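Long-range contacts in invasion-associated protein (Mycobacterium tuberculosis, PDB 4LJ1), which probably binds cell-wall peptidoglycan through a non-catalytic NlpC/p60 domain, without the hydrolase activity associated with that family: residues 86-91 / 122-127; 9-14 / 54-59. All coordinates share one frame; numbering follows the deposited sequence.

Interaction 1: 86-91 / 122-127; sequences DLIFYG and NGMTPY
Thr125 turns its hydroxyl against the end of strand 87-90, while Met124 and Tyr90 meet beside it. Thr125 OG1 is the donor to Gly91 O at 2.8 Å, lying in the plane of that carbonyl and on a lone pair. The first torsion of Thr125 sets OG1 anti to its carbonyl carbon (chi1 -46°), which leaves the oxygen close to the Phe89 side chain as well, with Thr125 OG1 3.3 Å from Phe89 CB. The Tyr90 ring brings its CD1-CE1 side to the loop: Asn122 O sits at the ring edge near its plane, 3.5 Å from Tyr90 CE1, and Met124 CB packs against the same CE1. The phenol oxygen reaches beyond the two segments and bonds to Arg120 O. Met124, with CG anti to its backbone N, runs obliquely over Ile88, where Met124 CG meets Ile88 CG2 at 4.1 Å.

Tyr90 and Met124 form a single beta bridge, so the loop 122-127 meets strand 87-90 at one point on the side away from strand 97-103, its neighbour in the four-stranded antiparallel sheet of the NlpC/p60 domain. Two nearly straight backbone bonds frame the bridge: Thr125 N to Phe89 O, 2.8 Å, and Gly91 N to Gly123 O, 3.0 Å. Their acceptor geometry differs, for Thr125 N stands 44° out of the Phe89 carbonyl plane, whereas Gly91 N approaches Gly123 O nearly end-on. Past the bridge a water takes over, accepting from Phe89 N at 2.9 Å and lying within hydrogen-bonding distance of Thr125 O and Tyr127 O.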
loop_
_atom_site.group_PDB
_atom_site.type_symbol
_atom_site.label_atom_id
_atom_site.label_comp_id
_atom_site.label_asym_id
_atom_site.label_seq_id
_atom_site.Cartn_x
_atom_site.Cartn_y
_atom_site.Cartn_z
ATOM N N ASP A 86 1.365 0.196 -8.508
ATOM C CA ASP A 86 1.249 -1.210 -8.153
ATOM C C ASP A 86 1.540 -1.355 -6.647
ATOM O O ASP A 86 2.265 -0.559 -6.074
ATOM C CB ASP A 86 2.248 -2.046 -8.950
ATOM C CG ASP A 86 1.919 -2.172 -10.427
ATOM O OD1 ASP A 86 0.779 -1.828 -10.844
ATOM O OD2 ASP A 86 2.788 -2.676 -11.178
ATOM N N LEU A 87 0.999 -2.407 -6.064
ATOM C CA LEU A 87 1.224 -2.725 -4.646
ATOM C C LEU A 87 2.316 -3.778 -4.501
ATOM O O LEU A 87 2.327 -4.786 -5.222
ATOM C CB LEU A 87 -0.079 -3.250 -4.049
ATOM C CG LEU A 87 -1.271 -2.287 -4.028
ATOM C CD1 LEU A 87 -2.487 -2.997 -3.451
ATOM C CD2 LEU A 87 -0.926 -1.035 -3.233
ATOM N N ILE A 88 3.230 -3.510 -3.583
ATOM C CA ILE A 88 4.305 -4.410 -3.181
ATOM C C ILE A 88 3.887 -5.088 -1.881
ATOM O O ILE A 88 3.326 -4.432 -1.000
ATOM C CB ILE A 88 5.601 -3.604 -2.976
ATOM C CG1 ILE A 88 6.113 -3.041 -4.305
ATOM C CG2 ILE A 88 6.685 -4.462 -2.304
ATOM C CD1 ILE A 88 7.129 -1.932 -4.148
ATOM N N PHE A 89 4.182 -6.365 -1.754
ATOM C CA PHE A 89 3.848 -7.123 -0.553
ATOM C C PHE A 89 5.070 -7.759 0.067
ATOM O O PHE A 89 6.077 -8.030 -0.613
ATOM C CB PHE A 89 2.806 -8.196 -0.870
ATOM C CG PHE A 89 1.493 -7.642 -1.324
ATOM C CD1 PHE A 89 1.294 -7.281 -2.632
ATOM C CD2 PHE A 89 0.465 -7.468 -0.424
ATOM C CE1 PHE A 89 0.090 -6.736 -3.050
ATOM C CE2 PHE A 89 -0.745 -6.937 -0.832
ATOM C CZ PHE A 89 -0.928 -6.561 -2.145
ATOM N N TYR A 90 4.943 -8.034 1.360
ATOM C CA TYR A 90 5.893 -8.823 2.116
ATOM C C TYR A 90 5.188 -10.016 2.731
ATOM O O TYR A 90 4.017 -9.951 3.103
ATOM C CB TYR A 90 6.598 -7.940 3.198
ATOM C CG TYR A 90 7.458 -6.900 2.526
ATOM C CD1 TYR A 90 8.759 -7.192 2.161
ATOM C CD2 TYR A 90 6.936 -5.691 2.101
ATOM C CE1 TYR A 90 9.535 -6.280 1.455
ATOM C CE2 TYR A 90 7.713 -4.775 1.407
ATOM C CZ TYR A 90 9.003 -5.093 1.057
ATOM O OH TYR A 90 9.768 -4.222 0.317
ATOM N N GLY A 91 5.941 -11.101 2.890
ATOM C CA GLY A 91 5.462 -12.324 3.501
ATOM C C GLY A 91 4.924 -13.335 2.520
ATOM O O GLY A 91 4.623 -13.011 1.373
ATOM N N ASN A 122 14.179 -8.067 0.475
ATOM C CA ASN A 122 14.163 -9.013 1.592
ATOM C C ASN A 122 12.746 -9.254 2.084
ATOM O O ASN A 122 12.097 -8.330 2.570
ATOM C CB ASN A 122 15.017 -8.554 2.768
ATOM C CG ASN A 122 15.022 -9.566 3.901
ATOM O OD1 ASN A 122 15.398 -10.709 3.691
ATOM N ND2 ASN A 122 14.616 -9.152 5.105
ATOM N N GLY A 123 12.278 -10.498 1.950
ATOM C CA GLY A 123 10.956 -10.881 2.378
ATOM C C GLY A 123 9.851 -10.506 1.403
ATOM O O GLY A 123 8.677 -10.774 1.679
ATOM N N MET A 124 10.193 -9.892 0.266
ATOM C CA MET A 124 9.199 -9.424 -0.678
ATOM C C MET A 124 8.498 -10.598 -1.339
ATOM O O MET A 124 9.136 -11.592 -1.743
ATOM C CB MET A 124 9.868 -8.513 -1.709
ATOM C CG MET A 124 8.903 -7.839 -2.666
ATOM S SD MET A 124 9.749 -6.754 -3.811
ATOM C CE MET A 124 8.759 -7.039 -5.273
ATOM N N THR A 125 7.192 -10.494 -1.463
ATOM C CA THR A 125 6.381 -11.477 -2.124
ATOM C C THR A 125 6.716 -11.439 -3.629
ATOM O O THR A 125 7.022 -10.372 -4.151
ATOM C CB THR A 125 4.907 -11.133 -1.812
ATOM O OG1 THR A 125 4.713 -10.836 -0.408
ATOM C CG2 THR A 125 3.982 -12.225 -2.225
ATOM N N PRO A 126 6.708 -12.585 -4.343
ATOM C CA PRO A 126 7.224 -12.606 -5.725
ATOM C C PRO A 126 6.478 -11.807 -6.791
ATOM O O PRO A 126 7.009 -11.613 -7.877
ATOM C CB PRO A 126 7.205 -14.092 -6.101
ATOM C CG PRO A 126 6.731 -14.837 -4.935
ATOM C CD PRO A 126 6.571 -13.935 -3.770
ATOM N N TYR A 127 5.228 -11.467 -6.525
ATOM C CA TYR A 127 4.425 -10.663 -7.434
ATOM C C TYR A 127 4.005 -9.380 -6.749
ATOM O O TYR A 127 3.755 -9.359 -5.532
ATOM C CB TYR A 127 3.168 -11.420 -7.815
ATOM C CG TYR A 127 3.361 -12.621 -8.678
ATOM C CD1 TYR A 127 3.621 -12.474 -10.038
ATOM C CD2 TYR A 127 3.247 -13.896 -8.171
ATOM C CE1 TYR A 127 3.744 -13.571 -10.876
ATOM C CE2 TYR A 127 3.378 -15.002 -9.002
ATOM C CZ TYR A 127 3.654 -14.819 -10.348
ATOM O OH TYR A 127 3.806 -15.901 -11.158
HETATM O O HOH W 1 5.418 -7.766 -3.983
#

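Interaction 2: 9-14 / 54-59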
loop_
_atom_site.group_PDB
_atom_site.type_symbol
_atom_site.label_atom_id
_atom_site.label_comp_id
_atom_site.label_asym_id
_atom_site.label_seq_id
_atom_site.Cartn_x
_atom_site.Cartn_y
_atom_site.Cartn_z
ATOM N N ASP A 9 -1.929 8.979 -10.432
ATOM C CA ASP A 9 -1.297 10.165 -9.854
ATOM C C ASP A 9 -2.100 10.702 -8.654
ATOM O O ASP A 9 -1.517 11.178 -7.681
ATOM C CB ASP A 9 -1.080 11.258 -10.911
ATOM C CG ASP A 9 0.031 10.915 -11.920
ATOM O OD1 ASP A 9 0.919 10.072 -11.625
ATOM O OD2 ASP A 9 0.022 11.509 -13.021
ATOM N N VAL A 10 -3.424 10.627 -8.714
ATOM C CA VAL A 10 -4.272 11.019 -7.583
ATOM C C VAL A 10 -4.006 10.103 -6.386
ATOM O O VAL A 10 -3.857 10.564 -5.263
ATOM C CB VAL A 10 -5.785 11.001 -7.960
ATOM C CG1 VAL A 10 -6.662 11.138 -6.728
ATOM C CG2 VAL A 10 -6.101 12.097 -8.989
ATOM N N VAL A 11 -3.976 8.802 -6.621
ATOM C CA VAL A 11 -3.732 7.829 -5.560
ATOM C C VAL A 11 -2.372 8.073 -4.908
ATOM O O VAL A 11 -2.224 8.103 -3.675
ATOM C CB VAL A 11 -3.835 6.415 -6.146
ATOM C CG1 VAL A 11 -3.336 5.363 -5.166
ATOM C CG2 VAL A 11 -5.268 6.131 -6.550
ATOM N N ILE A 12 -1.363 8.278 -5.742
ATOM C CA ILE A 12 -0.035 8.530 -5.218
ATOM C C ILE A 12 0.036 9.834 -4.427
ATOM O O ILE A 12 0.646 9.886 -3.350
ATOM C CB ILE A 12 1.032 8.475 -6.341
ATOM C CG1 ILE A 12 1.253 7.022 -6.798
ATOM C CG2 ILE A 12 2.356 9.078 -5.860
ATOM C CD1 ILE A 12 2.074 6.849 -8.054
ATOM N N ALA A 13 -0.569 10.896 -4.951
ATOM C CA ALA A 13 -0.568 12.166 -4.237
ATOM C C ALA A 13 -1.264 12.026 -2.883
ATOM O O ALA A 13 -0.820 12.589 -1.902
ATOM C CB ALA A 13 -1.256 13.237 -5.058
ATOM N N ARG A 14 -2.350 11.267 -2.817
ATOM C CA ARG A 14 -3.023 11.040 -1.523
ATOM C C ARG A 14 -2.099 10.334 -0.543
ATOM O O ARG A 14 -1.993 10.735 0.610
ATOM C CB ARG A 14 -4.270 10.218 -1.697
ATOM C CG ARG A 14 -5.419 11.002 -2.286
ATOM C CD ARG A 14 -6.552 10.096 -2.729
ATOM N NE ARG A 14 -7.212 9.448 -1.604
ATOM C CZ ARG A 14 -8.275 9.916 -0.943
ATOM N NH1 ARG A 14 -8.867 11.054 -1.280
ATOM N NH2 ARG A 14 -8.771 9.211 0.039
ATOM N N TYR A 54 -6.561 4.283 2.264
ATOM C CA TYR A 54 -6.749 5.722 2.112
ATOM C C TYR A 54 -6.346 6.173 0.710
ATOM O O TYR A 54 -7.068 6.904 0.023
ATOM C CB TYR A 54 -5.927 6.484 3.168
ATOM C CG TYR A 54 -6.039 7.987 3.010
ATOM C CD1 TYR A 54 -7.235 8.638 3.280
ATOM C CD2 TYR A 54 -4.974 8.746 2.493
ATOM C CE1 TYR A 54 -7.361 10.003 3.083
ATOM C CE2 TYR A 54 -5.098 10.116 2.275
ATOM C CZ TYR A 54 -6.294 10.736 2.589
ATOM O OH TYR A 54 -6.447 12.095 2.381
ATOM N N ALA A 55 -5.168 5.749 0.267
ATOM C CA ALA A 55 -4.662 6.181 -1.027
ATOM C C ALA A 55 -5.618 5.756 -2.140
ATOM O O ALA A 55 -6.026 6.586 -2.977
ATOM C CB ALA A 55 -3.240 5.658 -1.270
ATOM N N TYR A 56 -5.974 4.479 -2.170
ATOM C CA TYR A 56 -6.771 3.937 -3.275
ATOM C C TYR A 56 -8.234 4.370 -3.248
ATOM O O TYR A 56 -8.906 4.267 -4.278
ATOM C CB TYR A 56 -6.592 2.405 -3.434
ATOM C CG TYR A 56 -5.574 2.115 -4.523
ATOM C CD1 TYR A 56 -5.915 2.369 -5.856
ATOM C CD2 TYR A 56 -4.275 1.668 -4.257
ATOM C CE1 TYR A 56 -4.998 2.192 -6.877
ATOM C CE2 TYR A 56 -3.346 1.489 -5.293
ATOM C CZ TYR A 56 -3.721 1.745 -6.595
ATOM O OH TYR A 56 -2.815 1.585 -7.630
ATOM N N ALA A 57 -8.747 4.897 -2.127
ATOM C CA ALA A 57 -10.069 5.510 -2.132
ATOM C C ALA A 57 -10.083 6.689 -3.114
ATOM O O ALA A 57 -11.151 7.043 -3.610
ATOM C CB ALA A 57 -10.457 5.934 -0.730
ATOM N N GLY A 58 -8.932 7.266 -3.443
ATOM C CA GLY A 58 -8.861 8.323 -4.472
ATOM C C GLY A 58 -9.294 7.885 -5.857
ATOM O O GLY A 58 -9.682 8.714 -6.690
ATOM N N ALA A 59 -9.238 6.584 -6.106
ATOM C CA ALA A 59 -9.679 5.958 -7.344
ATOM C C ALA A 59 -11.116 5.424 -7.247
ATOM O O ALA A 59 -11.598 4.764 -8.155
ATOM C CB ALA A 59 -8.716 4.839 -7.727
#
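The Arg14 guanidinium lies between the Tyr54 ring on one face and the Ala57-Gly58 backbone on the other. On the ring side the planes are 30° apart and Arg14 CZ is 4.3 Å from the Tyr54 ring centroid, 20° off the normal, a cation-pi stack in which NH2 sits toward the rim of the ring. On the opposite face Gly58 N stands 3.3 Å above the guanidinium plane of Arg14. At the edge of that plane is the Tyr54 carbonyl, which the group grips side-on: Arg14 NE and Arg14 NH2 both donate to Tyr54 O, at 3.0 and 2.9 Å, with the oxygen in the guanidinium plane. Two bonds to one acceptor fix the rotation of the group as well as its position. Arg14 O lies at the edge of the Tyr54 ring and is hydrogen-bonded with Ser17 OG.

The second flat group, the Tyr56 ring, carries a CH-pi contact: Val11 CG1 stands 3.7 Å from its centroid, practically on the normal. Here helix 5-16 packs across the C-terminal part of helix 48-57 in this NlpC/p60 protein, and the backbones come close, with Val11 CA 4.9 Å from Ala55 CA. Small residues permit this: Ala55 CB lies against Val11 O, and at Gly58 a CB would collide with Arg14 CD. Val11 puts CG1 anti to its backbone N (chi1 169°), directing that branch over Tyr56, and the other branch, Val11 CG2, meets Ala59 CB at 3.9 Å. The Tyr56 hydroxyl bonds to Gly85 O, and the Tyr56 side chain also touches Leu100 of strand 97-103.

From the N terminus, helix 5-16 is laid down first, and interaction 2 closes a loop of 39 residues when helix 48-57 returns to it. Only after that does the chain enter strand 87-90, and interaction 1 closes a second loop, of 30 residues, when 122-127 comes back to the strand past the rest of the four-stranded sheet. The two closures therefore follow in series, neither enclosing nor crossing the other. Their centres are about 20 Å apart, on opposite sides of the chain's centre: interaction 2 joins two helices, interaction 1 the edge strand 87-90 and a loop. They touch where Leu87 CD2 packs 4.1 Å from Tyr56 CE2.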